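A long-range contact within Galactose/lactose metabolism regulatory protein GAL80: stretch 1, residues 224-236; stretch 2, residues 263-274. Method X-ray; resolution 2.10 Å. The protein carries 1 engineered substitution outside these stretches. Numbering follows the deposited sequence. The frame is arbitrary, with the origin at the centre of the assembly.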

# COMPACT_ATOMS: atom_id res chain seq x y z
N MET B 224 -2.46 -18.75 -2.21
CA MET B 224 -1.02 -18.97 -2.00
C MET B 224 -0.63 -18.98 -0.53
O MET B 224 0.28 -19.69 -0.13
CB MET B 224 -0.20 -17.87 -2.69
CG MET B 224 -0.08 -18.01 -4.18
SD MET B 224 1.02 -16.74 -4.83
CE MET B 224 0.11 -15.22 -4.48
N THR B 225 -1.28 -18.14 0.27
CA THR B 225 -0.94 -18.04 1.67
C THR B 225 -1.80 -18.98 2.49
O THR B 225 -1.63 -19.11 3.69
CB THR B 225 -1.13 -16.59 2.20
OG1 THR B 225 -2.51 -16.22 2.13
CG2 THR B 225 -0.28 -15.60 1.40
N SER B 226 -2.74 -19.65 1.83
CA SER B 226 -3.70 -20.50 2.54
C SER B 226 -4.36 -19.77 3.71
O SER B 226 -4.43 -20.31 4.81
CB SER B 226 -3.01 -21.77 3.07
OG SER B 226 -2.45 -22.54 2.02
N SER B 227 -4.84 -18.56 3.48
CA SER B 227 -5.58 -17.84 4.52
C SER B 227 -6.65 -16.96 3.91
O SER B 227 -6.44 -16.41 2.83
CB SER B 227 -4.65 -16.96 5.36
OG SER B 227 -5.38 -16.33 6.40
N TYR B 228 -7.78 -16.84 4.59
CA TYR B 228 -8.76 -15.80 4.28
C TYR B 228 -8.46 -14.54 5.11
O TYR B 228 -7.60 -14.55 5.99
CB TYR B 228 -10.20 -16.27 4.56
CG TYR B 228 -10.60 -17.45 3.71
CD1 TYR B 228 -10.83 -18.69 4.28
CD2 TYR B 228 -10.73 -17.32 2.33
CE1 TYR B 228 -11.19 -19.78 3.49
CE2 TYR B 228 -11.08 -18.40 1.55
CZ TYR B 228 -11.31 -19.63 2.13
OH TYR B 228 -11.66 -20.69 1.34
N PHE B 229 -9.19 -13.47 4.83
CA PHE B 229 -9.00 -12.22 5.56
C PHE B 229 -9.80 -12.19 6.85
O PHE B 229 -10.86 -12.79 6.93
CB PHE B 229 -9.39 -11.03 4.69
CG PHE B 229 -8.37 -10.69 3.66
CD1 PHE B 229 -8.41 -11.28 2.41
CD2 PHE B 229 -7.34 -9.81 3.95
CE1 PHE B 229 -7.45 -10.99 1.46
CE2 PHE B 229 -6.37 -9.50 3.00
CZ PHE B 229 -6.43 -10.10 1.76
N SER B 230 -9.29 -11.48 7.84
CA SER B 230 -9.99 -11.28 9.10
C SER B 230 -10.72 -9.95 9.03
O SER B 230 -11.94 -9.88 9.23
CB SER B 230 -8.99 -11.29 10.26
OG SER B 230 -9.49 -10.60 11.38
N ARG B 231 -9.98 -8.89 8.72
CA ARG B 231 -10.54 -7.55 8.66
C ARG B 231 -10.08 -6.85 7.39
O ARG B 231 -8.98 -7.10 6.92
CB ARG B 231 -10.10 -6.74 9.89
CG ARG B 231 -10.58 -7.35 11.21
CD ARG B 231 -10.24 -6.50 12.43
NE ARG B 231 -11.13 -5.34 12.56
CZ ARG B 231 -11.41 -4.72 13.70
NH1 ARG B 231 -10.87 -5.15 14.84
NH2 ARG B 231 -12.23 -3.68 13.72
N ILE B 232 -10.92 -6.00 6.82
CA ILE B 232 -10.54 -5.23 5.65
C ILE B 232 -11.08 -3.81 5.69
O ILE B 232 -12.10 -3.53 6.32
CB ILE B 232 -11.04 -5.88 4.36
CG1 ILE B 232 -12.57 -5.93 4.37
CG2 ILE B 232 -10.49 -7.29 4.23
CD1 ILE B 232 -13.23 -5.52 3.09
N ASN B 233 -10.40 -2.92 4.98
CA ASN B 233 -10.92 -1.60 4.69
C ASN B 233 -10.61 -1.26 3.25
O ASN B 233 -9.50 -1.50 2.77
CB ASN B 233 -10.26 -0.53 5.58
CG ASN B 233 -10.98 0.81 5.49
OD1 ASN B 233 -11.91 1.08 6.25
ND2 ASN B 233 -10.55 1.66 4.55
N ALA B 234 -11.57 -0.68 2.56
CA ALA B 234 -11.35 -0.26 1.18
C ALA B 234 -11.83 1.15 0.89
O ALA B 234 -12.78 1.65 1.48
CB ALA B 234 -12.01 -1.22 0.24
N MET B 235 -11.15 1.80 -0.04
CA MET B 235 -11.67 3.02 -0.63
C MET B 235 -11.68 2.82 -2.13
O MET B 235 -10.67 2.43 -2.73
CB MET B 235 -10.80 4.21 -0.26
CG MET B 235 -10.69 4.45 1.24
SD MET B 235 -9.49 5.74 1.63
CE MET B 235 -9.55 5.70 3.42
N VAL B 236 -12.84 3.07 -2.74
CA VAL B 236 -13.06 2.82 -4.15
C VAL B 236 -13.30 4.15 -4.84
O VAL B 236 -14.10 4.96 -4.37
CB VAL B 236 -14.26 1.89 -4.35
CG1 VAL B 236 -14.52 1.63 -5.83
CG2 VAL B 236 -14.02 0.58 -3.60
N ASP B 263 -11.95 3.71 -11.04
CA ASP B 263 -10.62 3.85 -11.63
C ASP B 263 -9.50 3.68 -10.61
O ASP B 263 -8.32 3.80 -10.96
CB ASP B 263 -10.46 5.21 -12.31
CG ASP B 263 -11.15 6.30 -11.55
OD1 ASP B 263 -10.66 6.68 -10.47
OD2 ASP B 263 -12.21 6.78 -12.04
N HIS B 264 -9.84 3.45 -9.35
CA HIS B 264 -8.80 3.13 -8.36
C HIS B 264 -9.37 2.41 -7.16
O HIS B 264 -10.49 2.68 -6.74
CB HIS B 264 -8.08 4.39 -7.87
CG HIS B 264 -6.67 4.14 -7.43
ND1 HIS B 264 -6.34 3.74 -6.15
CD2 HIS B 264 -5.50 4.25 -8.10
CE1 HIS B 264 -5.03 3.61 -6.06
NE2 HIS B 264 -4.49 3.93 -7.22
N LEU B 265 -8.57 1.50 -6.62
CA LEU B 265 -8.94 0.78 -5.42
C LEU B 265 -7.77 0.84 -4.44
O LEU B 265 -6.62 0.51 -4.80
CB LEU B 265 -9.27 -0.69 -5.74
CG LEU B 265 -9.40 -1.61 -4.51
CD1 LEU B 265 -10.64 -1.28 -3.69
CD2 LEU B 265 -9.39 -3.09 -4.88
N LEU B 266 -8.06 1.27 -3.22
CA LEU B 266 -7.11 1.15 -2.11
C LEU B 266 -7.69 0.09 -1.22
O LEU B 266 -8.86 0.15 -0.86
CB LEU B 266 -6.97 2.44 -1.31
CG LEU B 266 -6.46 3.69 -2.03
CD1 LEU B 266 -6.53 4.90 -1.11
CD2 LEU B 266 -5.03 3.49 -2.53
N PHE B 267 -6.88 -0.89 -0.86
CA PHE B 267 -7.38 -1.98 -0.04
C PHE B 267 -6.33 -2.38 0.96
O PHE B 267 -5.16 -2.58 0.61
CB PHE B 267 -7.78 -3.17 -0.92
CG PHE B 267 -8.03 -4.45 -0.15
CD1 PHE B 267 -9.32 -4.86 0.16
CD2 PHE B 267 -6.97 -5.26 0.24
CE1 PHE B 267 -9.54 -6.04 0.84
CE2 PHE B 267 -7.19 -6.44 0.93
CZ PHE B 267 -8.47 -6.84 1.23
N GLN B 268 -6.72 -2.48 2.22
CA GLN B 268 -5.77 -2.93 3.23
C GLN B 268 -6.50 -3.87 4.16
O GLN B 268 -7.70 -3.74 4.36
CB GLN B 268 -5.13 -1.75 3.97
CG GLN B 268 -6.09 -0.95 4.84
CD GLN B 268 -5.47 0.34 5.37
OE1 GLN B 268 -5.97 0.97 6.31
NE2 GLN B 268 -4.37 0.74 4.77
N GLY B 269 -5.79 -4.84 4.71
CA GLY B 269 -6.43 -5.81 5.57
C GLY B 269 -5.46 -6.74 6.23
O GLY B 269 -4.24 -6.63 6.05
N THR B 270 -6.02 -7.68 6.99
CA THR B 270 -5.21 -8.62 7.75
C THR B 270 -5.62 -10.04 7.42
O THR B 270 -6.82 -10.34 7.35
CB THR B 270 -5.41 -8.42 9.26
OG1 THR B 270 -6.80 -8.52 9.55
CG2 THR B 270 -4.94 -7.05 9.68
N LEU B 271 -4.64 -10.91 7.20
CA LEU B 271 -4.92 -12.32 6.99
C LEU B 271 -5.26 -12.99 8.32
O LEU B 271 -4.58 -12.76 9.33
CB LEU B 271 -3.73 -13.04 6.34
CG LEU B 271 -3.33 -12.57 4.94
CD1 LEU B 271 -2.17 -13.41 4.42
CD2 LEU B 271 -4.52 -12.65 3.99
N LEU B 272 -6.30 -13.82 8.32
CA LEU B 272 -6.68 -14.58 9.52
C LEU B 272 -5.50 -15.33 10.14
O LEU B 272 -5.27 -15.27 11.34
CB LEU B 272 -7.79 -15.57 9.19
CG LEU B 272 -9.18 -15.06 9.53
CD1 LEU B 272 -10.22 -16.01 8.98
CD2 LEU B 272 -9.33 -14.89 11.06
N ASN B 273 -4.73 -16.01 9.29
CA ASN B 273 -3.58 -16.75 9.77
C ASN B 273 -2.38 -15.85 9.99
O ASN B 273 -1.68 -15.48 9.05
CB ASN B 273 -3.23 -17.89 8.80
CG ASN B 273 -4.34 -18.94 8.72
OD1 ASN B 273 -5.22 -19.01 9.58
ND2 ASN B 273 -4.29 -19.77 7.68
N GLY B 274 -2.14 -15.48 11.24
CA GLY B 274 -0.98 -14.69 11.57
C GLY B 274 -1.26 -13.21 11.64
O GLY B 274 -0.34 -12.41 11.88

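The most unusual feature of this contact lies where the regular ladder breaks. At Ser 230 the first chain turns a corner, and Thr 270 answers with both its backbone and its side chain. Ser 230 N donates to Thr 270 O at 2.8 Å with an angle of 175° at the hydrogen, close to linear, while Arg 231 N is left to the threonine hydroxyl: Arg 231 N to Thr 270 OG1 is 3.3 Å at 139°, a weak bond. In return, Thr 270 N donates to Arg 231 O at 3.0 Å. The carbonyl of Thr 270 thus serves the residue before the one whose carbonyl its amide engages, and the p rotamer (chi1 55°) places OG1 within reach of the displaced amide.

Beyond the corner the pairing is regular. The axes of strands 231-236 and 264-271 approach to 4.7 Å at 177°, almost exactly antiparallel. Asn 233 and Gln 268 form a reciprocal pair, with Asn 233 N to Gln 268 O at 2.9 Å and Gln 268 N to Asn 233 O at 3.0 Å. Met 235 and Leu 266 repeat it: Met 235 N to Leu 266 O and Leu 266 N to Met 235 O are both 2.9 Å, the latter at 178°. The non-hydrogen-bonded pairs alternate with these, and their alpha carbons come closer, 4.5 Å between Ala 234 CA and Phe 267 CA; there Ala 234 CA makes a CA-H...O contact of 3.2 Å with Leu 266 O.

Gly 269, opposite Ile 232, sits at a CA-CA distance of 4.2 Å. An ideal CB on it would lie 2.7 Å from Arg 231 O, a clash, and would also be tight against Ile 232 CG2 and Phe 229 CD2. The absent side chain therefore leaves room for the close backbone approach and for neighbouring apolar groups.

Those groups centre on Phe 229. Its ring is covered on opposite faces: Leu 271 CD2 stands 3.9 Å from the centroid of the Phe 229 ring, only 14° off the normal, a CH-pi contact, and the edge of Phe 267 points at the other face. The Phe 229 and Phe 267 ring planes meet at 87°, with ring centroids 5.3 Å apart, an edge-to-face geometry that sets ring hydrogens against pi density. Phe 267 CZ also packs against Ile 232 CG2 at 3.6 Å. On the sheet face that carries Ile 232, Ala 234 and Phe 267, Leu 265 CD1 reaches Val 236 CG2 at 3.9 Å and Ala 234 CB at 4.2 Å. On the sheet face of Asn 233 and Gln 268, Met 235 SD lies 4.1 Å from Leu 266 CD1.

Before the corner, bonding continues without a reciprocal ladder. Leu 272 N donates to Tyr 228 O at 2.8 Å and 165°. Ser 227, with chi1 at -177° (t), turns its hydroxyl to two tasks: Ser 227 OG accepts from Asn 273 N at 3.0 Å and 171°, and donates within its own stretch to Tyr 228 O at 2.9 Å. That carbonyl consequently accepts from both stretches. In all, the contact buries 1003 Å², summed over both sides.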